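PDB 6AR0: sarcolemmal membrane-associated protein from Homo sapiens, which associates with the STRIPAK phosphatase–kinase core to form a complex that dephosphorylates STK3 and so restrains Hippo signalling, the present chain being its FHA domain. Local coordinates for residues P2-F8 with E19-D25; N13-F17 with G119-S123; S52-L57 with L69-S75; N76-N81 with D101-V107. All coordinates share one frame; numbering follows the deposited sequence.

Contact 1 (P2-F8 with E19-D25)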
# COMPACT_ATOMS: atom_id res chain seq x y z
N PRO A 2 -1.68 -2.14 22.99
CA PRO A 2 -1.48 -3.00 21.83
C PRO A 2 -2.17 -2.46 20.59
O PRO A 2 -3.28 -1.94 20.64
CB PRO A 2 -2.13 -4.32 22.24
CG PRO A 2 -3.08 -3.96 23.32
CD PRO A 2 -2.45 -2.82 24.05
N SER A 3 -1.49 -2.63 19.46
CA SER A 3 -2.00 -2.15 18.19
C SER A 3 -1.36 -3.00 17.10
O SER A 3 -0.13 -3.12 17.08
CB SER A 3 -1.60 -0.68 18.00
OG SER A 3 -2.24 -0.09 16.90
N ALA A 4 -2.17 -3.53 16.17
CA ALA A 4 -1.63 -4.19 14.98
C ALA A 4 -0.83 -3.20 14.15
O ALA A 4 -1.11 -2.00 14.13
CB ALA A 4 -2.75 -4.78 14.12
N LEU A 5 0.17 -3.71 13.45
CA LEU A 5 1.17 -2.86 12.81
C LEU A 5 1.53 -3.41 11.44
O LEU A 5 1.78 -4.61 11.28
CB LEU A 5 2.44 -2.81 13.67
CG LEU A 5 3.70 -2.16 13.10
CD1 LEU A 5 3.48 -0.68 12.82
CD2 LEU A 5 4.87 -2.36 14.03
N ALA A 6 1.61 -2.51 10.46
CA ALA A 6 2.18 -2.78 9.15
C ALA A 6 3.39 -1.88 8.96
O ALA A 6 3.27 -0.65 9.06
CB ALA A 6 1.18 -2.49 8.04
N ILE A 7 4.54 -2.48 8.67
CA ILE A 7 5.75 -1.73 8.35
C ILE A 7 5.95 -1.80 6.85
O ILE A 7 6.02 -2.89 6.27
CB ILE A 7 6.97 -2.29 9.08
CG1 ILE A 7 6.80 -2.17 10.61
CG2 ILE A 7 8.24 -1.57 8.62
CD1 ILE A 7 7.96 -2.71 11.43
N PHE A 8 6.02 -0.63 6.21
CA PHE A 8 6.27 -0.51 4.78
C PHE A 8 7.71 -0.06 4.57
O PHE A 8 8.09 1.00 5.06
CB PHE A 8 5.38 0.58 4.15
CG PHE A 8 3.91 0.27 4.10
CD1 PHE A 8 3.31 -0.02 2.89
CD2 PHE A 8 3.10 0.34 5.23
CE1 PHE A 8 1.95 -0.26 2.81
CE2 PHE A 8 1.73 0.10 5.15
CZ PHE A 8 1.17 -0.19 3.94
N GLU A 19 10.57 4.75 5.39
CA GLU A 19 9.89 3.63 6.03
C GLU A 19 8.72 4.10 6.88
O GLU A 19 8.83 5.07 7.65
CB GLU A 19 10.91 2.89 6.89
CG GLU A 19 10.35 1.74 7.70
CD GLU A 19 11.46 0.97 8.40
OE1 GLU A 19 12.59 0.93 7.87
OE2 GLU A 19 11.21 0.42 9.49
N ARG A 20 7.61 3.37 6.80
CA ARG A 20 6.38 3.72 7.50
C ARG A 20 6.07 2.67 8.56
O ARG A 20 6.18 1.47 8.29
CB ARG A 20 5.19 3.83 6.54
CG ARG A 20 5.46 4.69 5.32
CD ARG A 20 5.79 6.13 5.71
NE ARG A 20 6.06 6.96 4.53
CZ ARG A 20 5.12 7.55 3.78
NH1 ARG A 20 3.84 7.43 4.08
NH2 ARG A 20 5.48 8.24 2.71
N HIS A 21 5.70 3.13 9.75
CA HIS A 21 5.23 2.28 10.84
C HIS A 21 3.75 2.62 11.02
O HIS A 21 3.42 3.57 11.72
CB HIS A 21 6.02 2.52 12.14
CG HIS A 21 7.46 2.11 12.04
ND1 HIS A 21 8.36 2.28 13.07
CD2 HIS A 21 8.14 1.53 11.02
CE1 HIS A 21 9.53 1.81 12.69
NE2 HIS A 21 9.43 1.35 11.46
N VAL A 22 2.89 1.86 10.35
CA VAL A 22 1.47 2.20 10.22
C VAL A 22 0.67 1.30 11.15
O VAL A 22 0.49 0.11 10.88
CB VAL A 22 0.99 2.04 8.77
CG1 VAL A 22 -0.49 2.42 8.65
CG2 VAL A 22 1.83 2.87 7.81
N TYR A 23 0.16 1.87 12.23
CA TYR A 23 -0.70 1.12 13.14
C TYR A 23 -2.11 1.02 12.58
O TYR A 23 -2.63 1.95 11.96
CB TYR A 23 -0.67 1.78 14.52
CG TYR A 23 0.68 1.63 15.16
CD1 TYR A 23 1.04 0.43 15.75
CD2 TYR A 23 1.60 2.67 15.15
CE1 TYR A 23 2.29 0.27 16.32
CE2 TYR A 23 2.86 2.52 15.72
CZ TYR A 23 3.19 1.33 16.31
OH TYR A 23 4.43 1.17 16.90
N LEU A 24 -2.72 -0.13 12.79
CA LEU A 24 -3.97 -0.52 12.13
C LEU A 24 -5.09 -0.76 13.14
O LEU A 24 -5.87 -1.72 13.04
CB LEU A 24 -3.75 -1.76 11.26
CG LEU A 24 -2.78 -1.56 10.09
CD1 LEU A 24 -2.56 -2.89 9.39
CD2 LEU A 24 -3.28 -0.52 9.11
N ASP A 25 -5.23 0.12 14.13
CA ASP A 25 -6.41 0.07 14.98
C ASP A 25 -7.68 0.23 14.17
O ASP A 25 -8.74 -0.27 14.56
CB ASP A 25 -6.36 1.17 16.05
CG ASP A 25 -5.35 0.89 17.14
OD1 ASP A 25 -4.86 -0.26 17.27
OD2 ASP A 25 -5.07 1.83 17.92
O HOH W 1 -4.93 -2.96 16.68
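L5-F8 and R20-Y23 run antiparallel, their short axes 4.7 Å apart at closest and their directions 160° apart, with A6–V22 and F8–R20 as hydrogen-bonded pairs and L5–Y23 and I7–H21 as non-hydrogen-bonded ones. Beyond the regular strands, L24 N still reaches A4 O, which extends the ladder toward the N-terminus. On the face shared by L5, I7, H21 and Y23, L5 lays a methyl over the tyrosine: its CG stands opposite the backbone N (chi1 170°), and CD1 comes 3.9 Å from the centroid of the Y23 ring, a CH-pi contact displaced from the ring centre on the CE1 side. Further along, H21 NE2 donates to E19 OE2 at 2.8 Å, with the oxygen lying in the imidazole plane. I7 CG2 packs beside this pair, 3.7 Å from E19 OE2. The two strands form the N-terminal beta hairpin of the FHA sandwich, and strand 5-10 has strand 117-128 as its second neighbour. The opposite face turns into the core: V22 CG2 sits 3.8 Å from F8 CD2, at an oblique approach to the ring, and, just past the strand, L24 CD1 lies 4.0 Å from A6 CB, with V58 and F60 also against L24. R20 starts on this face, but its chain bends away and its guanidinium group binds the carbonyls of N43 and T45. Past A4 and L24, S3 OG donates to D25 OD1 at 2.7 Å, approaching from above the carboxylate plane, and a water accepts from A4 N while donating to that same carboxylate oxygen.

Contact 2 (N13-F17 with G119-S123); sequences NSHPF and GCIVS
The F17 ring presents its edge to I121-S123 of strand 117-128: its CZ lies 3.6 Å from S123 OG, and V122 O and S14 OG also lie near the ring plane. I121 approaches obliquely, its CG2 3.8 Å from F17 CE1, and F46 makes an edge-to-face stack with the same ring. F17 takes the crowded position between its backbone N and carbonyl carbon (chi1 67°), which turns the ring edge toward V122 and S123. The H15 imidazole likewise has I121 CD1 near its plane at the edge; a water links H15 ND1 with G119 N, while NE2 makes a weak hydrogen bond to D47 O. Between the two rings S14 does the polar work. Its OG accepts V122 N at 2.9 Å in a nearly straight bond (175°) and donates to H15 O at 2.7 Å, the hydroxyl being held in place by two backbone groups. Next to it, H15 N donates to C120 O at 2.8 Å, and a second water bridges N13 O and C120 N. With an alanine in place of S14, V122 N would probably lose its acceptor and H15 O the hydroxyl donor, leaving the H15 N to C120 O bond to hold the loop here. V122 also pairs through its backbone with R11, so the S14 hydroxyl probably takes the place of a strand carbonyl at V122 N. The arrangement is structural packing, in which the connecting loop of the hairpin 5-10/20-23 folds onto strand 117-128 of the FHA beta sandwich.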
# COMPACT_ATOMS: atom_id res chain seq x y z
N ASN A 13 13.24 -0.74 -6.65
CA ASN A 13 12.62 -0.24 -7.87
C ASN A 13 11.46 0.70 -7.59
O ASN A 13 10.67 0.98 -8.49
CB ASN A 13 12.20 -1.41 -8.78
CG ASN A 13 11.28 -2.40 -8.10
OD1 ASN A 13 11.24 -2.49 -6.87
ND2 ASN A 13 10.52 -3.15 -8.89
N SER A 14 11.37 1.21 -6.36
CA SER A 14 10.31 2.11 -5.98
C SER A 14 10.71 3.56 -6.17
O SER A 14 11.87 3.95 -6.00
CB SER A 14 10.00 1.93 -4.50
OG SER A 14 8.88 2.66 -4.08
N HIS A 15 9.72 4.38 -6.49
CA HIS A 15 9.83 5.80 -6.22
C HIS A 15 10.18 5.97 -4.73
O HIS A 15 9.63 5.25 -3.89
CB HIS A 15 8.47 6.41 -6.53
CG HIS A 15 8.41 7.88 -6.44
ND1 HIS A 15 9.03 8.72 -7.34
CD2 HIS A 15 7.71 8.67 -5.60
CE1 HIS A 15 8.75 9.98 -7.02
NE2 HIS A 15 7.95 9.97 -5.97
N PRO A 16 11.10 6.86 -4.37
CA PRO A 16 11.58 6.87 -2.98
C PRO A 16 10.52 7.26 -1.97
O PRO A 16 9.72 8.17 -2.19
CB PRO A 16 12.71 7.90 -3.02
CG PRO A 16 13.19 7.82 -4.43
CD PRO A 16 11.94 7.70 -5.24
N PHE A 17 10.55 6.57 -0.83
CA PHE A 17 9.78 6.96 0.34
C PHE A 17 10.52 6.47 1.57
O PHE A 17 11.32 5.54 1.50
CB PHE A 17 8.33 6.45 0.32
CG PHE A 17 8.18 4.95 0.44
CD1 PHE A 17 8.18 4.13 -0.68
CD2 PHE A 17 8.01 4.37 1.69
CE1 PHE A 17 8.01 2.77 -0.57
CE2 PHE A 17 7.84 3.00 1.80
CZ PHE A 17 7.83 2.21 0.68
N GLY A 119 8.04 7.10 -11.32
CA GLY A 119 8.02 5.84 -10.63
C GLY A 119 6.74 5.63 -9.81
O GLY A 119 5.93 6.52 -9.59
N CYS A 120 6.58 4.40 -9.33
CA CYS A 120 5.45 3.98 -8.52
C CYS A 120 5.95 3.53 -7.15
O CYS A 120 7.16 3.42 -6.91
CB CYS A 120 4.67 2.85 -9.21
SG CYS A 120 5.60 1.34 -9.48
N ILE A 121 5.02 3.26 -6.23
CA ILE A 121 5.42 2.83 -4.89
C ILE A 121 5.51 1.31 -4.89
O ILE A 121 4.53 0.63 -5.21
CB ILE A 121 4.43 3.34 -3.84
CG1 ILE A 121 4.43 4.87 -3.79
CG2 ILE A 121 4.71 2.72 -2.47
CD1 ILE A 121 5.72 5.51 -3.34
N VAL A 122 6.68 0.79 -4.53
CA VAL A 122 6.91 -0.65 -4.42
C VAL A 122 7.49 -0.89 -3.03
O VAL A 122 8.56 -0.35 -2.70
CB VAL A 122 7.86 -1.20 -5.51
CG1 VAL A 122 7.90 -2.72 -5.46
CG2 VAL A 122 7.45 -0.72 -6.90
N SER A 123 6.79 -1.67 -2.22
CA SER A 123 7.13 -1.79 -0.80
C SER A 123 7.14 -3.24 -0.37
O SER A 123 6.37 -4.06 -0.87
CB SER A 123 6.07 -1.03 0.02
OG SER A 123 6.28 -0.93 1.41
O HOH W 2 9.28 3.10 -9.62
O HOH W 3 9.87 8.61 -9.87

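Contact 3 (S52-L57 with L69-S75); sequences SRNHAL and LQDTKSS
T72 N donates to H55 O at 3.0 Å, from well above the carbonyl plane, and L57 and Q70 exchange two backbone bonds, L57 N to Q70 O and Q70 N to L57 O. The H55 ring is fixed at both nitrogens: ND1 accepts S52 N at 3.0 Å, in the ring plane, and NE2 donates to G77 O, a pattern consistent with a neutral imidazole. Over the centre of one ring face stands S74 CB, 3.4 Å from the centroid, a CH-pi contact. D71 organises the turn that follows. Its OD1 accepts S74 N at 2.8 Å, an Asx motif, while OD2 takes S74 OG at 2.7 Å on its syn lone pair and also T78 OG1. S74 OG in turn accepts G77 N. T72 OG1 makes a weak and unsettled bond to N54 O at 2.8 Å, and a water links T72 OG1 with A56 O. A further water joins S52 OG and S75 OG, and N54 OD1 is bound by K29 NZ. S52 and H55 form the SxxH signature of FHA domains, in which the histidine typically braces the phosphopeptide-binding loops. The hairpin 56-61/66-71 lies mid-sheet, between strand 28-32, against whose I30 H55 and A56 make a classic bulge, and strand 95-97; A56 and L69 pack from it on T78 of strand 78-80.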
# COMPACT_ATOMS: atom_id res chain seq x y z
N SER A 52 -3.58 7.41 -7.02
CA SER A 52 -4.84 8.13 -6.86
C SER A 52 -4.96 8.68 -5.44
O SER A 52 -4.29 8.22 -4.50
CB SER A 52 -6.01 7.20 -7.18
OG SER A 52 -5.96 6.76 -8.52
N ARG A 53 -5.82 9.69 -5.28
CA ARG A 53 -6.05 10.26 -3.96
C ARG A 53 -6.60 9.21 -3.00
O ARG A 53 -6.13 9.08 -1.86
CB ARG A 53 -7.03 11.43 -4.06
CG ARG A 53 -7.33 12.09 -2.72
CD ARG A 53 -8.35 13.22 -2.84
NE ARG A 53 -8.57 13.87 -1.54
CZ ARG A 53 -8.28 15.14 -1.26
NH1 ARG A 53 -7.76 15.95 -2.17
NH2 ARG A 53 -8.52 15.60 -0.04
N ASN A 54 -7.58 8.44 -3.45
CA ASN A 54 -8.16 7.34 -2.69
C ASN A 54 -7.80 6.06 -3.44
O ASN A 54 -8.56 5.54 -4.24
CB ASN A 54 -9.66 7.50 -2.57
CG ASN A 54 -10.05 8.86 -2.02
OD1 ASN A 54 -9.58 9.26 -0.96
ND2 ASN A 54 -10.89 9.57 -2.75
N HIS A 55 -6.58 5.58 -3.19
CA HIS A 55 -6.01 4.53 -4.02
C HIS A 55 -6.36 3.13 -3.52
O HIS A 55 -6.80 2.27 -4.29
CB HIS A 55 -4.49 4.73 -4.07
CG HIS A 55 -3.82 3.92 -5.12
ND1 HIS A 55 -3.34 4.48 -6.29
CD2 HIS A 55 -3.59 2.60 -5.20
CE1 HIS A 55 -2.83 3.52 -7.03
NE2 HIS A 55 -2.97 2.37 -6.40
N ALA A 56 -6.17 2.90 -2.23
CA ALA A 56 -6.40 1.59 -1.64
C ALA A 56 -6.68 1.78 -0.15
O ALA A 56 -6.64 2.89 0.38
CB ALA A 56 -5.21 0.65 -1.91
N LEU A 57 -6.99 0.67 0.50
CA LEU A 57 -7.31 0.63 1.92
C LEU A 57 -6.65 -0.60 2.50
O LEU A 57 -6.72 -1.67 1.90
CB LEU A 57 -8.83 0.54 2.05
CG LEU A 57 -9.46 0.81 3.41
CD1 LEU A 57 -9.21 2.24 3.87
CD2 LEU A 57 -10.95 0.53 3.34
N LEU A 69 -5.84 -5.91 2.01
CA LEU A 69 -5.65 -4.77 1.13
C LEU A 69 -6.76 -4.77 0.09
O LEU A 69 -7.13 -5.82 -0.45
CB LEU A 69 -4.28 -4.91 0.44
CG LEU A 69 -3.83 -3.82 -0.52
CD1 LEU A 69 -3.69 -2.49 0.20
CD2 LEU A 69 -2.50 -4.21 -1.17
N GLN A 70 -7.31 -3.59 -0.19
CA GLN A 70 -8.37 -3.44 -1.18
C GLN A 70 -8.08 -2.24 -2.06
O GLN A 70 -7.81 -1.15 -1.56
CB GLN A 70 -9.71 -3.25 -0.47
CG GLN A 70 -10.87 -3.13 -1.42
CD GLN A 70 -12.18 -3.07 -0.68
OE1 GLN A 70 -12.26 -2.50 0.41
NE2 GLN A 70 -13.20 -3.68 -1.25
N ASP A 71 -8.18 -2.43 -3.37
CA ASP A 71 -8.06 -1.32 -4.30
C ASP A 71 -9.40 -0.59 -4.35
O ASP A 71 -10.44 -1.22 -4.55
CB ASP A 71 -7.68 -1.84 -5.69
CG ASP A 71 -7.45 -0.72 -6.68
OD1 ASP A 71 -8.41 0.04 -6.94
OD2 ASP A 71 -6.30 -0.61 -7.15
N THR A 72 -9.37 0.72 -4.13
CA THR A 72 -10.59 1.53 -4.11
C THR A 72 -10.72 2.38 -5.38
O THR A 72 -10.80 3.60 -5.35
CB THR A 72 -10.63 2.40 -2.85
OG1 THR A 72 -9.49 3.26 -2.81
CG2 THR A 72 -10.63 1.55 -1.60
N LYS A 73 -10.77 1.69 -6.52
CA LYS A 73 -10.93 2.34 -7.82
C LYS A 73 -9.72 3.19 -8.20
O LYS A 73 -9.86 4.29 -8.73
CB LYS A 73 -12.22 3.17 -7.90
CG LYS A 73 -13.46 2.40 -7.48
CD LYS A 73 -14.73 3.18 -7.76
CE LYS A 73 -15.96 2.41 -7.29
NZ LYS A 73 -16.06 2.33 -5.81
N SER A 74 -8.52 2.68 -7.94
CA SER A 74 -7.32 3.40 -8.35
C SER A 74 -7.27 3.47 -9.87
O SER A 74 -7.71 2.56 -10.58
CB SER A 74 -6.05 2.73 -7.84
OG SER A 74 -5.72 1.58 -8.59
N SER A 75 -6.69 4.56 -10.37
CA SER A 75 -6.50 4.68 -11.81
C SER A 75 -5.46 3.70 -12.33
O SER A 75 -5.66 3.10 -13.40
CB SER A 75 -6.09 6.10 -12.17
OG SER A 75 -7.06 7.03 -11.75
O HOH W 4 -7.08 9.01 -9.68
O HOH W 5 -9.85 6.28 -6.61
O HOH W 6 -8.67 4.69 -0.61

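Contact 4 (N76-N81 with D101-V107)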
# COMPACT_ATOMS: atom_id res chain seq x y z
N ASN A 76 -4.35 3.52 -11.60
CA ASN A 76 -3.17 2.86 -12.16
C ASN A 76 -2.84 1.51 -11.53
O ASN A 76 -1.85 0.88 -11.95
CB ASN A 76 -1.96 3.78 -12.12
CG ASN A 76 -2.12 4.97 -13.03
OD1 ASN A 76 -2.64 4.84 -14.15
ND2 ASN A 76 -1.71 6.13 -12.56
N GLY A 77 -3.59 1.07 -10.53
CA GLY A 77 -3.47 -0.31 -10.09
C GLY A 77 -2.87 -0.47 -8.71
O GLY A 77 -2.11 0.38 -8.22
N THR A 78 -3.22 -1.58 -8.07
CA THR A 78 -2.63 -2.05 -6.83
C THR A 78 -2.27 -3.51 -7.04
O THR A 78 -3.03 -4.24 -7.68
CB THR A 78 -3.65 -1.94 -5.68
OG1 THR A 78 -4.05 -0.57 -5.54
CG2 THR A 78 -3.08 -2.41 -4.36
N PHE A 79 -1.12 -3.93 -6.51
CA PHE A 79 -0.60 -5.27 -6.77
C PHE A 79 -0.11 -5.92 -5.48
O PHE A 79 0.51 -5.25 -4.65
CB PHE A 79 0.56 -5.25 -7.79
CG PHE A 79 0.26 -4.50 -9.06
CD1 PHE A 79 -0.02 -5.17 -10.24
CD2 PHE A 79 0.26 -3.11 -9.08
CE1 PHE A 79 -0.31 -4.47 -11.40
CE2 PHE A 79 -0.04 -2.42 -10.23
CZ PHE A 79 -0.31 -3.10 -11.39
N ILE A 80 -0.40 -7.22 -5.33
CA ILE A 80 0.20 -8.06 -4.29
C ILE A 80 1.07 -9.08 -5.01
O ILE A 80 0.57 -9.87 -5.81
CB ILE A 80 -0.86 -8.77 -3.44
CG1 ILE A 80 -1.76 -7.78 -2.70
CG2 ILE A 80 -0.19 -9.74 -2.45
CD1 ILE A 80 -3.01 -8.42 -2.11
N ASN A 81 2.38 -9.05 -4.75
CA ASN A 81 3.32 -9.96 -5.39
C ASN A 81 3.10 -10.00 -6.90
O ASN A 81 3.03 -11.06 -7.53
CB ASN A 81 3.24 -11.34 -4.75
CG ASN A 81 3.50 -11.27 -3.26
OD1 ASN A 81 4.31 -10.46 -2.82
ND2 ASN A 81 2.84 -12.11 -2.48
N ASP A 101 4.99 -9.88 1.91
CA ASP A 101 4.49 -9.55 0.59
C ASP A 101 5.15 -8.29 0.05
O ASP A 101 5.56 -7.38 0.79
CB ASP A 101 2.98 -9.32 0.62
CG ASP A 101 2.16 -10.58 0.69
OD1 ASP A 101 2.70 -11.69 0.47
OD2 ASP A 101 0.93 -10.44 0.94
N ILE A 102 5.24 -8.23 -1.27
CA ILE A 102 5.65 -7.04 -2.00
C ILE A 102 4.39 -6.38 -2.53
O ILE A 102 3.65 -6.97 -3.32
CB ILE A 102 6.62 -7.37 -3.14
CG1 ILE A 102 7.86 -8.11 -2.61
CG2 ILE A 102 7.00 -6.10 -3.90
CD1 ILE A 102 8.61 -7.36 -1.55
N ILE A 103 4.12 -5.16 -2.09
CA ILE A 103 2.90 -4.44 -2.42
C ILE A 103 3.26 -3.25 -3.29
O ILE A 103 4.19 -2.51 -2.96
CB ILE A 103 2.26 -3.94 -1.11
CG1 ILE A 103 2.05 -5.08 -0.12
CG2 ILE A 103 1.00 -3.15 -1.36
CD1 ILE A 103 1.16 -6.10 -0.66
N GLN A 104 2.52 -3.04 -4.37
CA GLN A 104 2.81 -1.97 -5.31
C GLN A 104 1.56 -1.13 -5.54
O GLN A 104 0.47 -1.66 -5.72
CB GLN A 104 3.31 -2.55 -6.63
CG GLN A 104 3.56 -1.52 -7.71
CD GLN A 104 4.14 -2.14 -8.96
OE1 GLN A 104 5.04 -2.99 -8.87
NE2 GLN A 104 3.66 -1.73 -10.12
N PHE A 105 1.74 0.19 -5.55
CA PHE A 105 0.68 1.14 -5.86
C PHE A 105 1.09 1.93 -7.09
O PHE A 105 2.13 2.60 -7.09
CB PHE A 105 0.42 2.09 -4.69
CG PHE A 105 0.22 1.39 -3.38
CD1 PHE A 105 -0.84 0.52 -3.19
CD2 PHE A 105 1.13 1.54 -2.35
CE1 PHE A 105 -1.01 -0.14 -1.99
CE2 PHE A 105 0.96 0.87 -1.14
CZ PHE A 105 -0.10 0.03 -0.97
N GLY A 106 0.27 1.84 -8.13
CA GLY A 106 0.60 2.44 -9.41
C GLY A 106 1.53 1.56 -10.22
O GLY A 106 1.89 0.44 -9.83
N VAL A 107 1.93 2.09 -11.38
CA VAL A 107 2.96 1.51 -12.23
C VAL A 107 3.85 2.65 -12.69
O VAL A 107 3.45 3.82 -12.66
CB VAL A 107 2.35 0.78 -13.46
CG1 VAL A 107 1.47 -0.41 -13.01
CG2 VAL A 107 1.57 1.76 -14.35
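F79 and Q104 stand side by side on one face of an antiparallel ladder, their ring and amide planes 47° apart. Q104 is stretched out, with CG opposite its backbone N (chi1 176°), which runs the amide along the ring until NE2 donates to G106 O at 2.8 Å, in the plane of both the amide and the carbonyl. That bond fixes the orientation of the amide. V107 CG1 approaches F79 CZ obliquely at 3.6 Å, while Q104 O meets the ring edge. G77 adopts backbone angles that suit glycine: a beta carbon would collide with the carbonyl O of N76 and come too near F79 CE2. On the other face T78 CG2 lies 3.9 Å from F105 CD1, and I80 CG1 lies 3.9 Å from I103 CD1. N81 ends the ladder: its CG, beside the backbone N and opposite the carbonyl carbon (chi1 -57°), turns the amide so that OD1 accepts I102 N at 2.9 Å and ND2 donates to D101 OD1 at 3.0 Å, coming from above a carboxylate nearly perpendicular to the amide. Replacing N81 with a leucine would probably leave I102 N without its acceptor and D101 OD1 without its amide donor. D101 OD2 accepts L98 N. N76 and G77 match the Asn-Gly pair common in FHA domains, and N76 ND2 reaches V50 O. Strand 102-105 continues the sheet to strand 117-128, strand 78-80 to strand 83-84, and I80 and I103 pack on L69 and I97 of the facing sheet.

Contacts 1, 2 and 4 share one sheet, knit through strand 117-128, while contact 3 belongs to the facing sheet of the sandwich. Contacts 2 and 4 have centres about 10 Å apart and join by backbone, I103 N lying 2.8 Å from S123 O and F105 N 2.8 Å from I121 O. Contacts 1 and 2 meet where F8 CB approaches S123 OG at 3.3 Å. Contact 3, centred about 19 Å from contact 1 across the chain's centre, touches contact 4 instead, with centres about 10 Å apart. Together 52-57 and 76-81 carry SxxH and Asn-Gly signatures; in FHA relatives, loops bearing these recognise phosphothreonine, probably the case here too.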